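Local coordinates for response regulator receiver domain protein (CheY) (Rhodospirillum rubrum, PDB 3HEB) that probably acts as a phosphorylation-controlled switch in two-component signalling, as in other CheY-like receiver domains, at residues Gly15-Val29 with Tyr122-Phe136. Residues are numbered along the deposited sequence; the frame is centred on the assembly and turned at random.
With PO4 (phosphate ion), chain C.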
ATOM      1  N   GLY A  15     -19.625 -12.041  -9.560  1.00 17.66           N
ATOM      2  CA  GLY A  15     -20.090 -10.748 -10.003  1.00 18.16           C
ATOM      3  C   GLY A  15     -19.044  -9.679  -9.748  1.00 17.91           C
ATOM      4  O   GLY A  15     -18.798  -8.831 -10.598  1.00 20.72           O
ATOM      5  N   HIS A  16     -18.419  -9.720  -8.577  1.00 17.06           N
ATOM      6  CA  HIS A  16     -17.388  -8.752  -8.242  1.00 14.73           C
ATOM      7  C   HIS A  16     -16.136  -9.029  -9.046  1.00 14.93           C
ATOM      8  O   HIS A  16     -15.450  -8.103  -9.483  1.00 15.12           O
ATOM      9  CB  HIS A  16     -17.058  -8.812  -6.753  1.00 13.34           C
ATOM     10  CG  HIS A  16     -18.179  -8.368  -5.867  1.00 11.51           C
ATOM     11  ND1 HIS A  16     -18.036  -8.213  -4.504  1.00 12.19           N
ATOM     12  CD2 HIS A  16     -19.475  -8.081  -6.143  1.00  8.40           C
ATOM     13  CE1 HIS A  16     -19.192  -7.850  -3.979  1.00 11.08           C
ATOM     14  NE2 HIS A  16     -20.080  -7.766  -4.956  1.00 12.33           N
ATOM     15  N   ALA A  17     -15.839 -10.306  -9.252  1.00 13.97           N
ATOM     16  CA  ALA A  17     -14.655 -10.670 -10.012  1.00 14.45           C
ATOM     17  C   ALA A  17     -14.699 -10.081 -11.416  1.00 14.39           C
ATOM     18  O   ALA A  17     -13.685  -9.618 -11.921  1.00 15.24           O
ATOM     19  CB  ALA A  17     -14.517 -12.184 -10.085  1.00 15.37           C
ATOM     20  N   ARG A  18     -15.871 -10.096 -12.042  1.00 15.53           N
ATOM     21  CA  ARG A  18     -16.005  -9.561 -13.389  1.00 17.50           C
ATOM     22  C   ARG A  18     -16.038  -8.036 -13.380  1.00 17.80           C
ATOM     23  O   ARG A  18     -15.654  -7.399 -14.355  1.00 18.42           O
ATOM     24  CB  ARG A  18     -17.255 -10.136 -14.072  1.00 20.34           C
ATOM     25  CG  ARG A  18     -17.144 -11.634 -14.412  1.00 23.66           C
ATOM     26  CD  ARG A  18     -18.430 -12.167 -15.059  1.00 27.13           C
ATOM     27  NE  ARG A  18     -18.408 -13.621 -15.235  1.00 29.77           N
ATOM     28  CZ  ARG A  18     -17.567 -14.267 -16.037  1.00 31.99           C
ATOM     29  NH1 ARG A  18     -16.673 -13.594 -16.748  1.00 34.56           N
ATOM     30  NH2 ARG A  18     -17.612 -15.589 -16.127  1.00 32.87           N
ATOM     31  N   LEU A  19     -16.483  -7.445 -12.277  1.00 17.29           N
ATOM     32  CA  LEU A  19     -16.512  -5.987 -12.172  1.00 18.21           C
ATOM     33  C   LEU A  19     -15.095  -5.443 -11.944  1.00 17.76           C
ATOM     34  O   LEU A  19     -14.706  -4.419 -12.514  1.00 18.41           O
ATOM     35  CB  LEU A  19     -17.405  -5.553 -11.009  1.00 20.06           C
ATOM     36  CG  LEU A  19     -17.312  -4.063 -10.673  1.00 21.94           C
ATOM     37  CD1 LEU A  19     -17.922  -3.247 -11.803  1.00 24.10           C
ATOM     38  CD2 LEU A  19     -18.040  -3.791  -9.371  1.00 24.63           C
ATOM     39  N   ILE A  20     -14.336  -6.142 -11.105  1.00 15.64           N
ATOM     40  CA  ILE A  20     -12.968  -5.769 -10.778  1.00 13.56           C
ATOM     41  C   ILE A  20     -12.099  -5.828 -12.026  1.00 15.45           C
ATOM     42  O   ILE A  20     -11.368  -4.890 -12.340  1.00 16.03           O
ATOM     43  CB  ILE A  20     -12.384  -6.741  -9.724  1.00 12.47           C
ATOM     44  CG1 ILE A  20     -13.155  -6.615  -8.406  1.00 11.56           C
ATOM     45  CG2 ILE A  20     -10.913  -6.444  -9.492  1.00 14.93           C
ATOM     46  CD1 ILE A  20     -12.791  -7.667  -7.372  1.00  7.92           C
ATOM     47  N   GLU A  21     -12.203  -6.939 -12.747  1.00 16.67           N
ATOM     48  CA  GLU A  21     -11.423  -7.163 -13.945  1.00 17.28           C
ATOM     49  C   GLU A  21     -11.656  -6.144 -15.048  1.00 17.74           C
ATOM     50  O   GLU A  21     -10.705  -5.658 -15.646  1.00 19.38           O
ATOM     51  CB  GLU A  21     -11.717  -8.554 -14.497  1.00 19.69           C
ATOM     52  CG  GLU A  21     -10.954  -8.909 -15.770  1.00 25.32           C
ATOM     53  CD  GLU A  21     -11.646  -9.995 -16.607  1.00 30.88           C
ATOM     54  OE1 GLU A  21     -12.164 -10.991 -16.034  1.00 32.85           O
ATOM     55  OE2 GLU A  21     -11.666  -9.852 -17.851  1.00 32.58           O
ATOM     56  N   LYS A  22     -12.910  -5.819 -15.333  1.00 18.16           N
ATOM     57  CA  LYS A  22     -13.170  -4.879 -16.411  1.00 18.76           C
ATOM     58  C   LYS A  22     -12.822  -3.458 -16.043  1.00 18.25           C
ATOM     59  O   LYS A  22     -12.502  -2.653 -16.908  1.00 20.26           O
ATOM     60  CB  LYS A  22     -14.630  -4.953 -16.870  1.00 21.27           C
ATOM     61  CG  LYS A  22     -15.655  -4.517 -15.848  1.00 24.82           C
ATOM     62  CD  LYS A  22     -17.075  -4.697 -16.389  1.00 27.95           C
ATOM     63  CE  LYS A  22     -17.232  -4.034 -17.753  1.00 29.00           C
ATOM     64  NZ  LYS A  22     -16.718  -2.634 -17.737  1.00 30.52           N
ATOM     65  N   ASN A  23     -12.870  -3.139 -14.761  1.00 17.35           N
ATOM     66  CA  ASN A  23     -12.541  -1.786 -14.373  1.00 15.96           C
ATOM     67  C   ASN A  23     -11.042  -1.586 -14.305  1.00 15.43           C
ATOM     68  O   ASN A  23     -10.556  -0.461 -14.390  1.00 14.12           O
ATOM     69  CB  ASN A  23     -13.236  -1.436 -13.067  1.00 15.69           C
ATOM     70  CG  ASN A  23     -14.680  -1.044 -13.291  1.00 16.37           C
ATOM     71  OD1 ASN A  23     -14.960   0.050 -13.780  1.00 18.70           O
ATOM     72  ND2 ASN A  23     -15.602  -1.940 -12.966  1.00 15.22           N
ATOM     73  N   ILE A  24     -10.301  -2.679 -14.180  1.00 14.99           N
ATOM     74  CA  ILE A  24      -8.856  -2.574 -14.164  1.00 15.72           C
ATOM     75  C   ILE A  24      -8.446  -2.263 -15.605  1.00 16.86           C
ATOM     76  O   ILE A  24      -7.521  -1.476 -15.846  1.00 16.14           O
ATOM     77  CB  ILE A  24      -8.194  -3.890 -13.712  1.00 15.61           C
ATOM     78  CG1 ILE A  24      -8.469  -4.124 -12.225  1.00 15.20           C
ATOM     79  CG2 ILE A  24      -6.695  -3.844 -13.973  1.00 14.34           C
ATOM     80  CD1 ILE A  24      -7.975  -3.016 -11.334  1.00 15.07           C
ATOM     81  N   ARG A  25      -9.140  -2.891 -16.555  1.00 15.66           N
ATOM     82  CA  ARG A  25      -8.863  -2.674 -17.972  1.00 16.22           C
ATOM     83  C   ARG A  25      -9.316  -1.276 -18.310  1.00 17.52           C
ATOM     84  O   ARG A  25      -8.680  -0.581 -19.093  1.00 18.19           O
ATOM     85  CB  ARG A  25      -9.633  -3.662 -18.852  1.00 14.03           C
ATOM     86  CG  ARG A  25      -9.384  -5.110 -18.533  1.00 16.28           C
ATOM     87  CD  ARG A  25      -7.903  -5.368 -18.335  1.00 15.67           C
ATOM     88  NE  ARG A  25      -7.605  -6.792 -18.231  1.00 14.61           N
ATOM     89  CZ  ARG A  25      -6.409  -7.284 -17.928  1.00 14.19           C
ATOM     90  NH1 ARG A  25      -5.394  -6.468 -17.684  1.00 13.25           N
ATOM     91  NH2 ARG A  25      -6.218  -8.598 -17.918  1.00 14.38           N
ATOM     92  N   ARG A  26     -10.425  -0.871 -17.703  1.00 19.70           N
ATOM     93  CA  ARG A  26     -10.987   0.453 -17.929  1.00 22.10           C
ATOM     94  C   ARG A  26      -9.937   1.509 -17.607  1.00 20.89           C
ATOM     95  O   ARG A  26      -9.900   2.565 -18.228  1.00 23.15           O
ATOM     96  CB  ARG A  26     -12.206   0.654 -17.031  1.00 25.92           C
ATOM     97  CG  ARG A  26     -13.332   1.484 -17.641  1.00 32.46           C
ATOM     98  CD  ARG A  26     -14.439   1.707 -16.604  1.00 38.17           C
ATOM     99  NE  ARG A  26     -15.726   2.072 -17.195  1.00 41.84           N
ATOM    100  CZ  ARG A  26     -16.443   1.276 -17.984  1.00 44.02           C
ATOM    101  NH1 ARG A  26     -16.003   0.058 -18.288  1.00 42.90           N
ATOM    102  NH2 ARG A  26     -17.607   1.697 -18.467  1.00 45.11           N
ATOM    103  N   ALA A  27      -9.083   1.206 -16.637  1.00 18.98           N
ATOM    104  CA  ALA A  27      -8.037   2.124 -16.205  1.00 18.06           C
ATOM    105  C   ALA A  27      -6.813   2.097 -17.121  1.00 18.11           C
ATOM    106  O   ALA A  27      -5.845   2.828 -16.897  1.00 18.67           O
ATOM    107  CB  ALA A  27      -7.629   1.797 -14.775  1.00 17.30           C
ATOM    108  N   GLY A  28      -6.859   1.260 -18.150  1.00 17.41           N
ATOM    109  CA  GLY A  28      -5.747   1.177 -19.077  1.00 17.59           C
ATOM    110  C   GLY A  28      -4.715   0.133 -18.696  1.00 19.45           C
ATOM    111  O   GLY A  28      -3.652   0.050 -19.316  1.00 18.67           O
ATOM    112  N   VAL A  29      -5.012  -0.668 -17.677  1.00 19.51           N
ATOM    113  CA  VAL A  29      -4.075  -1.696 -17.251  1.00 19.68           C
ATOM    114  C   VAL A  29      -4.267  -2.951 -18.082  1.00 18.79           C
ATOM    115  O   VAL A  29      -5.327  -3.563 -18.055  1.00 19.62           O
ATOM    116  CB  VAL A  29      -4.246  -2.041 -15.746  1.00 19.20           C
ATOM    117  CG1 VAL A  29      -3.332  -3.195 -15.363  1.00 17.41           C
ATOM    118  CG2 VAL A  29      -3.899  -0.837 -14.902  1.00 18.80           C
ATOM    119  N   TYR A 122     -22.586   0.129  -6.403  1.00 15.42           N
ATOM    120  CA  TYR A 122     -21.965  -0.514  -7.561  1.00 18.16           C
ATOM    121  C   TYR A 122     -21.071   0.404  -8.376  1.00 18.36           C
ATOM    122  O   TYR A 122     -19.969   0.022  -8.760  1.00 18.59           O
ATOM    123  CB  TYR A 122     -23.036  -1.086  -8.487  1.00 20.41           C
ATOM    124  CG  TYR A 122     -22.609  -2.363  -9.146  1.00 22.76           C
ATOM    125  CD1 TYR A 122     -22.309  -3.477  -8.370  1.00 24.17           C
ATOM    126  CD2 TYR A 122     -22.503  -2.466 -10.539  1.00 25.19           C
ATOM    127  CE1 TYR A 122     -21.918  -4.671  -8.948  1.00 27.21           C
ATOM    128  CE2 TYR A 122     -22.110  -3.666 -11.136  1.00 26.81           C
ATOM    129  CZ  TYR A 122     -21.823  -4.762 -10.327  1.00 28.69           C
ATOM    130  OH  TYR A 122     -21.468  -5.964 -10.894  1.00 31.41           O
ATOM    131  N   GLU A 123     -21.559   1.611  -8.648  1.00 19.37           N
ATOM    132  CA  GLU A 123     -20.796   2.583  -9.419  1.00 20.29           C
ATOM    133  C   GLU A 123     -19.572   3.065  -8.631  1.00 19.19           C
ATOM    134  O   GLU A 123     -18.483   3.197  -9.186  1.00 20.02           O
ATOM    135  CB  GLU A 123     -21.682   3.777  -9.798  1.00 22.25           C
ATOM    136  CG  GLU A 123     -23.032   3.383 -10.391  1.00 27.59           C
ATOM    137  CD  GLU A 123     -23.683   4.505 -11.196  1.00 30.74           C
ATOM    138  OE1 GLU A 123     -24.827   4.319 -11.674  1.00 31.02           O
ATOM    139  OE2 GLU A 123     -23.046   5.568 -11.361  1.00 33.54           O
ATOM    140  N   ASN A 124     -19.748   3.341  -7.345  1.00 18.45           N
ATOM    141  CA  ASN A 124     -18.616   3.784  -6.538  1.00 17.15           C
ATOM    142  C   ASN A 124     -17.626   2.642  -6.489  1.00 17.10           C
ATOM    143  O   ASN A 124     -16.413   2.853  -6.483  1.00 16.76           O
ATOM    144  CB  ASN A 124     -19.052   4.142  -5.121  1.00 17.96           C
ATOM    145  CG  ASN A 124     -19.998   5.319  -5.091  1.00 20.49           C
ATOM    146  OD1 ASN A 124     -19.996   6.151  -6.001  1.00 19.06           O
ATOM    147  ND2 ASN A 124     -20.802   5.409  -4.036  1.00 21.94           N
ATOM    148  N   PHE A 125     -18.159   1.428  -6.466  1.00 15.33           N
ATOM    149  CA  PHE A 125     -17.339   0.233  -6.428  1.00 15.71           C
ATOM    150  C   PHE A 125     -16.494   0.152  -7.705  1.00 15.42           C
ATOM    151  O   PHE A 125     -15.283  -0.029  -7.651  1.00 15.78           O
ATOM    152  CB  PHE A 125     -18.254  -0.995  -6.306  1.00 14.81           C
ATOM    153  CG  PHE A 125     -17.525  -2.298  -6.123  1.00 11.98           C
ATOM    154  CD1 PHE A 125     -16.139  -2.344  -6.014  1.00  9.21           C
ATOM    155  CD2 PHE A 125     -18.237  -3.487  -6.040  1.00 11.58           C
ATOM    156  CE1 PHE A 125     -15.476  -3.549  -5.850  1.00  7.98           C
ATOM    157  CE2 PHE A 125     -17.577  -4.701  -5.874  1.00 11.11           C
ATOM    158  CZ  PHE A 125     -16.191  -4.729  -5.770  1.00  7.42           C
ATOM    159  N   ALA A 126     -17.144   0.305  -8.855  1.00 17.21           N
ATOM    160  CA  ALA A 126     -16.460   0.242 -10.148  1.00 15.98           C
ATOM    161  C   ALA A 126     -15.419   1.351 -10.271  1.00 16.38           C
ATOM    162  O   ALA A 126     -14.292   1.110 -10.707  1.00 15.13           O
ATOM    163  CB  ALA A 126     -17.480   0.344 -11.279  1.00 15.90           C
ATOM    164  N   ASN A 127     -15.805   2.563  -9.891  1.00 15.96           N
ATOM    165  CA  ASN A 127     -14.898   3.698  -9.946  1.00 17.55           C
ATOM    166  C   ASN A 127     -13.675   3.489  -9.053  1.00 17.45           C
ATOM    167  O   ASN A 127     -12.559   3.852  -9.429  1.00 18.85           O
ATOM    168  CB  ASN A 127     -15.598   4.974  -9.496  1.00 19.65           C
ATOM    169  CG  ASN A 127     -14.609   6.027  -9.053  1.00 26.15           C
ATOM    170  OD1 ASN A 127     -13.958   6.673  -9.878  1.00 28.60           O
ATOM    171  ND2 ASN A 127     -14.461   6.182  -7.736  1.00 28.51           N
ATOM    172  N   ALA A 128     -13.888   2.917  -7.870  1.00 14.34           N
ATOM    173  CA  ALA A 128     -12.794   2.684  -6.945  1.00 13.44           C
ATOM    174  C   ALA A 128     -11.761   1.721  -7.530  1.00 14.34           C
ATOM    175  O   ALA A 128     -10.563   1.902  -7.328  1.00 14.69           O
ATOM    176  CB  ALA A 128     -13.328   2.151  -5.627  1.00 14.70           C
ATOM    177  N   ILE A 129     -12.230   0.706  -8.249  1.00 13.23           N
ATOM    178  CA  ILE A 129     -11.348  -0.274  -8.874  1.00 13.44           C
ATOM    179  C   ILE A 129     -10.542   0.406  -9.980  1.00 14.91           C
ATOM    180  O   ILE A 129      -9.359   0.111 -10.206  1.00 14.24           O
ATOM    181  CB  ILE A 129     -12.164  -1.427  -9.493  1.00 14.05           C
ATOM    182  CG1 ILE A 129     -13.005  -2.105  -8.404  1.00 14.41           C
ATOM    183  CG2 ILE A 129     -11.228  -2.424 -10.165  1.00 13.58           C
ATOM    184  CD1 ILE A 129     -13.906  -3.216  -8.915  1.00 16.55           C
ATOM    185  N   ARG A 130     -11.202   1.313 -10.677  1.00 14.47           N
ATOM    186  CA  ARG A 130     -10.579   2.071 -11.745  1.00 16.66           C
ATOM    187  C   ARG A 130      -9.461   2.872 -11.072  1.00 15.94           C
ATOM    188  O   ARG A 130      -8.330   2.942 -11.561  1.00 15.33           O
ATOM    189  CB  ARG A 130     -11.634   2.991 -12.345  1.00 19.06           C
ATOM    190  CG  ARG A 130     -11.298   3.685 -13.635  1.00 24.66           C
ATOM    191  CD  ARG A 130     -12.591   4.356 -14.128  1.00 27.16           C
ATOM    192  NE  ARG A 130     -13.661   3.367 -14.248  1.00 29.17           N
ATOM    193  CZ  ARG A 130     -14.908   3.525 -13.805  1.00 29.18           C
ATOM    194  NH1 ARG A 130     -15.281   4.645 -13.197  1.00 30.01           N
ATOM    195  NH2 ARG A 130     -15.784   2.548 -13.964  1.00 29.60           N
ATOM    196  N   GLN A 131      -9.786   3.450  -9.921  1.00 14.73           N
ATOM    197  CA  GLN A 131      -8.828   4.237  -9.160  1.00 14.53           C
ATOM    198  C   GLN A 131      -7.662   3.358  -8.709  1.00 14.51           C
ATOM    199  O   GLN A 131      -6.520   3.809  -8.673  1.00 14.91           O
ATOM    200  CB  GLN A 131      -9.515   4.866  -7.954  1.00 15.75           C
ATOM    201  CG  GLN A 131      -9.139   6.304  -7.730  1.00 19.39           C
ATOM    202  CD  GLN A 131      -9.163   7.109  -9.022  1.00 20.79           C
ATOM    203  OE1 GLN A 131      -8.113   7.416  -9.592  1.00 22.35           O
ATOM    204  NE2 GLN A 131     -10.365   7.438  -9.498  1.00 21.75           N
ATOM    205  N   LEU A 132      -7.967   2.108  -8.372  1.00 14.16           N
ATOM    206  CA  LEU A 132      -6.968   1.125  -7.943  1.00 14.46           C
ATOM    207  C   LEU A 132      -6.027   0.804  -9.130  1.00 14.41           C
ATOM    208  O   LEU A 132      -4.804   0.689  -8.969  1.00 14.71           O
ATOM    209  CB  LEU A 132      -7.686  -0.159  -7.498  1.00 16.51           C
ATOM    210  CG  LEU A 132      -7.002  -1.268  -6.678  1.00 17.77           C
ATOM    211  CD1 LEU A 132      -7.687  -2.593  -6.984  1.00 16.41           C
ATOM    212  CD2 LEU A 132      -5.544  -1.376  -7.012  1.00 17.73           C
ATOM    213  N   GLY A 133      -6.617   0.656 -10.315  1.00 12.62           N
ATOM    214  CA  GLY A 133      -5.846   0.356 -11.510  1.00 11.96           C
ATOM    215  C   GLY A 133      -4.915   1.493 -11.885  1.00 12.70           C
ATOM    216  O   GLY A 133      -3.776   1.259 -12.277  1.00 14.39           O
ATOM    217  N   LEU A 134      -5.391   2.726 -11.762  1.00 11.82           N
ATOM    218  CA  LEU A 134      -4.578   3.892 -12.079  1.00 12.09           C
ATOM    219  C   LEU A 134      -3.378   3.987 -11.147  1.00 13.40           C
ATOM    220  O   LEU A 134      -2.271   4.260 -11.589  1.00 14.96           O
ATOM    221  CB  LEU A 134      -5.415   5.170 -11.972  1.00 10.98           C
ATOM    222  CG  LEU A 134      -6.429   5.335 -13.104  1.00 14.00           C
ATOM    223  CD1 LEU A 134      -7.331   6.530 -12.845  1.00 12.17           C
ATOM    224  CD2 LEU A 134      -5.665   5.493 -14.424  1.00 11.64           C
ATOM    225  N   PHE A 135      -3.612   3.764  -9.857  1.00 15.36           N
ATOM    226  CA  PHE A 135      -2.557   3.819  -8.848  1.00 16.50           C
ATOM    227  C   PHE A 135      -1.531   2.719  -9.093  1.00 16.93           C
ATOM    228  O   PHE A 135      -0.329   2.939  -8.980  1.00 17.11           O
ATOM    229  CB  PHE A 135      -3.162   3.643  -7.460  1.00 18.79           C
ATOM    230  CG  PHE A 135      -2.224   3.982  -6.349  1.00 19.10           C
ATOM    231  CD1 PHE A 135      -1.712   5.273  -6.224  1.00 19.54           C
ATOM    232  CD2 PHE A 135      -1.864   3.020  -5.413  1.00 18.37           C
ATOM    233  CE1 PHE A 135      -0.850   5.598  -5.173  1.00 19.95           C
ATOM    234  CE2 PHE A 135      -1.008   3.331  -4.363  1.00 17.08           C
ATOM    235  CZ  PHE A 135      -0.498   4.620  -4.241  1.00 17.71           C
ATOM    236  N   PHE A 136      -2.023   1.533  -9.420  1.00 17.00           N
ATOM    237  CA  PHE A 136      -1.175   0.391  -9.707  1.00 17.96           C
ATOM    238  C   PHE A 136      -0.141   0.774 -10.766  1.00 19.81           C
ATOM    239  O   PHE A 136       1.044   0.473 -10.644  1.00 19.90           O
ATOM    240  CB  PHE A 136      -2.038  -0.760 -10.237  1.00 19.10           C
ATOM    241  CG  PHE A 136      -1.243  -1.886 -10.837  1.00 22.39           C
ATOM    242  CD1 PHE A 136      -0.652  -2.851 -10.022  1.00 21.94           C
ATOM    243  CD2 PHE A 136      -1.062  -1.970 -12.221  1.00 21.92           C
ATOM    244  CE1 PHE A 136       0.105  -3.879 -10.571  1.00 21.07           C
ATOM    245  CE2 PHE A 136      -0.305  -2.999 -12.782  1.00 21.47           C
ATOM    246  CZ  PHE A 136       0.281  -3.954 -11.951  1.00 23.19           C
TER
HETATM  247  P   PO4 C 156     -22.451  -5.097  -3.454  1.00 48.60           P
HETATM  248  O1  PO4 C 156     -23.096  -4.029  -4.448  1.00 44.95           O
HETATM  249  O2  PO4 C 156     -22.592  -6.559  -4.051  1.00 42.35           O
HETATM  250  O3  PO4 C 156     -20.917  -4.769  -3.244  1.00 46.12           O
HETATM  251  O4  PO4 C 156     -23.197  -5.038  -2.057  1.00 44.72           O
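Leu19 plugs a hole formed by Tyr122, Phe125, Ala126 and Ile129, and its CD2 methyl serves two rings at once. That methyl lies over the faces of both Phe125 and Tyr122, offset toward the rim of each and 3.6 Å from the Phe125 centroid, two CH-pi contacts; CG, anti to the backbone N (chi1 170°), is carried toward helix 122-136, where the methyls part, CD2 to the rings and CD1 to Ala126 CB at 3.7 Å. Phe125 turns its CE2 edge onto the face of His16, a T-shaped pair with planes at 87°. Ile129 returns the interlock as a knob among Leu19, Ile20, Asn23 and Ile24, its CD1 3.5 Å from Ile20 CG1. The polar link is at Asn23: OD1 accepts from Arg130 NH2 at 2.6 Å, a bent bond, while ND2 donates to Leu19 O at 2.7 Å, one turn back, fixing the amide's rotation. Replacing the Asn23 amide with an alanine's methyl is likely to leave the Arg130 guanidinium without this acceptor and freer to swing. Farther along, Gly133 lets the helices close to 5.0 Å between Ile24 CA and Gly133 CA; a CB on Gly133 would run into Ala27 CB. In the second shell, His16 ND1 is hydrogen-bonded to Lys118 NZ and NE2 to a phosphate ion, probably from the crystallisation liquor, while Ile20 and Val29 rest on strand 6-10. The segment helices 15-26 and 122-136 thus pair on one side of the receiver fold's parallel sheet, crossing at -51°. The chemistry is chiefly apolar interlocking, with a single hydrogen bond between the segments, made by a buried amide whose two ends tie Arg130 to Leu19 O.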